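Putative hydantoin racemase (Klebsiella pneumoniae subsp. pneumoniae, PDB 3QVK) racemises allantoin, and probably other 5-monosubstituted hydantoins, interconverting their D and L forms. Local coordinates at the interface of chains A and B. Sequence-based numbering; all coordinates share one arbitrary frame. Chains: chain A/B, Putative hydantoin racemase.

The interface of chains A and B. Residues chain A 103, 132, 134; chain B 103, 106, 132-134.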
ATOM      1  N   HIS A 103       3.943  -9.247 -16.666  1.00 28.27           N
ATOM      2  CA  HIS A 103       5.359  -9.470 -16.360  1.00 28.59           C
ATOM      3  C   HIS A 103       6.272  -8.941 -17.469  1.00 28.66           C
ATOM      4  O   HIS A 103       7.291  -8.303 -17.186  1.00 28.82           O
ATOM      5  CB  HIS A 103       5.638 -10.957 -16.100  1.00 28.65           C
ATOM      6  CG  HIS A 103       5.322 -11.398 -14.702  1.00 29.21           C
ATOM      7  ND1 HIS A 103       4.032 -11.543 -14.239  1.00 29.78           N
ATOM      8  CD2 HIS A 103       6.131 -11.736 -13.671  1.00 29.62           C
ATOM      9  CE1 HIS A 103       4.061 -11.942 -12.980  1.00 30.11           C
ATOM     10  NE2 HIS A 103       5.322 -12.065 -12.610  1.00 29.97           N
ATOM     11  N   TYR A 132      -0.929  -9.686  -8.320  1.00 28.47           N
ATOM     12  CA  TYR A 132       0.405  -9.896  -8.888  1.00 28.62           C
ATOM     13  C   TYR A 132       1.388  -8.789  -8.498  1.00 28.70           C
ATOM     14  O   TYR A 132       2.603  -8.955  -8.634  1.00 28.61           O
ATOM     15  CB  TYR A 132       0.343 -10.038 -10.414  1.00 28.59           C
ATOM     16  CG  TYR A 132      -0.533 -11.167 -10.924  1.00 28.71           C
ATOM     17  CD1 TYR A 132      -0.649 -12.370 -10.222  1.00 28.68           C
ATOM     18  CD2 TYR A 132      -1.222 -11.042 -12.131  1.00 28.58           C
ATOM     19  CE1 TYR A 132      -1.449 -13.407 -10.697  1.00 28.81           C
ATOM     20  CE2 TYR A 132      -2.021 -12.073 -12.615  1.00 28.61           C
ATOM     21  CZ  TYR A 132      -2.128 -13.251 -11.895  1.00 28.61           C
ATOM     22  OH  TYR A 132      -2.917 -14.272 -12.371  1.00 28.60           O
ATOM     23  N   PHE A 134       1.309  -5.440  -9.660  1.00 29.57           N
ATOM     24  CA  PHE A 134       1.633  -4.524 -10.758  1.00 29.85           C
ATOM     25  C   PHE A 134       0.698  -3.315 -10.854  1.00 29.90           C
ATOM     26  O   PHE A 134       0.661  -2.639 -11.886  1.00 29.90           O
ATOM     27  CB  PHE A 134       1.663  -5.268 -12.101  1.00 29.90           C
ATOM     28  CG  PHE A 134       2.655  -6.396 -12.156  1.00 30.34           C
ATOM     29  CD1 PHE A 134       4.010  -6.170 -11.922  1.00 30.70           C
ATOM     30  CD2 PHE A 134       2.234  -7.685 -12.460  1.00 30.44           C
ATOM     31  CE1 PHE A 134       4.928  -7.217 -11.978  1.00 31.02           C
ATOM     32  CE2 PHE A 134       3.143  -8.735 -12.520  1.00 30.90           C
ATOM     33  CZ  PHE A 134       4.494  -8.502 -12.277  1.00 30.87           C
TER
ATOM     34  N   HIS B 103      10.737 -12.249 -10.653  1.00 28.27           N
ATOM     35  CA  HIS B 103       9.676 -12.547 -11.619  1.00 28.59           C
ATOM     36  C   HIS B 103       9.429 -14.051 -11.751  1.00 28.66           C
ATOM     37  O   HIS B 103       8.277 -14.493 -11.785  1.00 28.82           O
ATOM     38  CB  HIS B 103       9.994 -11.933 -12.990  1.00 28.65           C
ATOM     39  CG  HIS B 103       9.623 -10.486 -13.109  1.00 29.21           C
ATOM     40  ND1 HIS B 103      10.325  -9.481 -12.479  1.00 29.78           N
ATOM     41  CD2 HIS B 103       8.628  -9.875 -13.794  1.00 29.62           C
ATOM     42  CE1 HIS B 103       9.773  -8.316 -12.764  1.00 30.11           C
ATOM     43  NE2 HIS B 103       8.740  -8.526 -13.558  1.00 29.97           N
ATOM     44  N   THR B 106       7.654 -15.737  -8.530  1.00 27.54           N
ATOM     45  CA  THR B 106       6.201 -15.566  -8.434  1.00 27.51           C
ATOM     46  C   THR B 106       5.437 -16.544  -9.335  1.00 27.48           C
ATOM     47  O   THR B 106       4.225 -16.724  -9.182  1.00 27.46           O
ATOM     48  CB  THR B 106       5.763 -14.117  -8.763  1.00 27.48           C
ATOM     49  OG1 THR B 106       6.098 -13.802 -10.121  1.00 27.37           O
ATOM     50  CG2 THR B 106       6.432 -13.121  -7.825  1.00 27.54           C
ATOM     51  N   TYR B 132       9.627  -3.051  -7.867  1.00 28.47           N
ATOM     52  CA  TYR B 132       9.110  -4.038  -8.820  1.00 28.62           C
ATOM     53  C   TYR B 132       7.715  -4.541  -8.442  1.00 28.70           C
ATOM     54  O   TYR B 132       7.018  -5.133  -9.269  1.00 28.61           O
ATOM     55  CB  TYR B 132      10.076  -5.219  -8.976  1.00 28.59           C
ATOM     56  CG  TYR B 132      11.475  -4.856  -9.438  1.00 28.71           C
ATOM     57  CD1 TYR B 132      11.694  -3.803 -10.331  1.00 28.68           C
ATOM     58  CD2 TYR B 132      12.579  -5.589  -9.004  1.00 28.58           C
ATOM     59  CE1 TYR B 132      12.979  -3.476 -10.759  1.00 28.81           C
ATOM     60  CE2 TYR B 132      13.866  -5.273  -9.428  1.00 28.61           C
ATOM     61  CZ  TYR B 132      14.057  -4.218 -10.305  1.00 28.61           C
ATOM     62  OH  TYR B 132      15.328  -3.903 -10.726  1.00 28.60           O
ATOM     63  N   GLY B 133       7.322  -4.307  -7.191  1.00 28.85           N
ATOM     64  CA  GLY B 133       5.985  -4.648  -6.707  1.00 29.12           C
ATOM     65  C   GLY B 133       5.833  -6.048  -6.140  1.00 29.39           C
ATOM     66  O   GLY B 133       4.723  -6.583  -6.099  1.00 29.33           O
ATOM     67  N   PHE B 134       6.940  -6.640  -5.691  1.00 29.57           N
ATOM     68  CA  PHE B 134       6.927  -8.010  -5.170  1.00 29.85           C
ATOM     69  C   PHE B 134       7.096  -8.099  -3.652  1.00 29.90           C
ATOM     70  O   PHE B 134       7.404  -9.171  -3.123  1.00 29.90           O
ATOM     71  CB  PHE B 134       7.992  -8.870  -5.865  1.00 29.90           C
ATOM     72  CG  PHE B 134       7.831  -8.959  -7.358  1.00 30.34           C
ATOM     73  CD1 PHE B 134       6.655  -9.446  -7.924  1.00 30.70           C
ATOM     74  CD2 PHE B 134       8.867  -8.571  -8.198  1.00 30.44           C
ATOM     75  CE1 PHE B 134       6.509  -9.531  -9.306  1.00 31.02           C
ATOM     76  CE2 PHE B 134       8.732  -8.655  -9.580  1.00 30.90           C
ATOM     77  CZ  PHE B 134       7.551  -9.135 -10.136  1.00 30.87           C
TER
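A:His103 meets B:Thr106 and B:His103 where helix 97-108 of each copy packs against its twin about a two-fold axis, in a self-interface of this Asp/Glu/hydantoin racemase family member; it may be the pairing used in solution, though the structure alone does not establish this.

Polar contact is made by the imidazole nitrogen NE2 of A:His103 and the hydroxyl OG1 of B:Thr106, which form a fairly straight hydrogen bond (3.1 Å, 155° at the hydrogen) of undecided direction. The same hydroxyl donates to the carbonyl O of B:His103 at 2.8 Å, from a position tilted 34° from the carbonyl plane. With chi1 at 63°, OG1 lies between its own backbone N and carbonyl carbon, turned back toward that helix carbonyl. By bonding both A:His103 NE2 and B:His103 O, this hydroxyl links the two copies.

Among the rings, the imidazoles of A:His103 and B:His103 pass one another antiparallel and meet at their rims, with centroids 5.1 Å apart and planes nearly perpendicular at 81°. The CB of each lies in plane at the ring edge of the other.

Apolar contact comes from A:Phe134 and B:Phe134, whose side chains run obliquely across one another, A:Phe134 CZ touching B:Phe134 CE1 at 3.7 Å. A:Phe134 also backs A:His103, and B:Phe134 does the same for B:His103: CZ of A:Phe134 stands 3.5 Å above the centre of the A:His103 ring, which should limit that ring's movement toward this side.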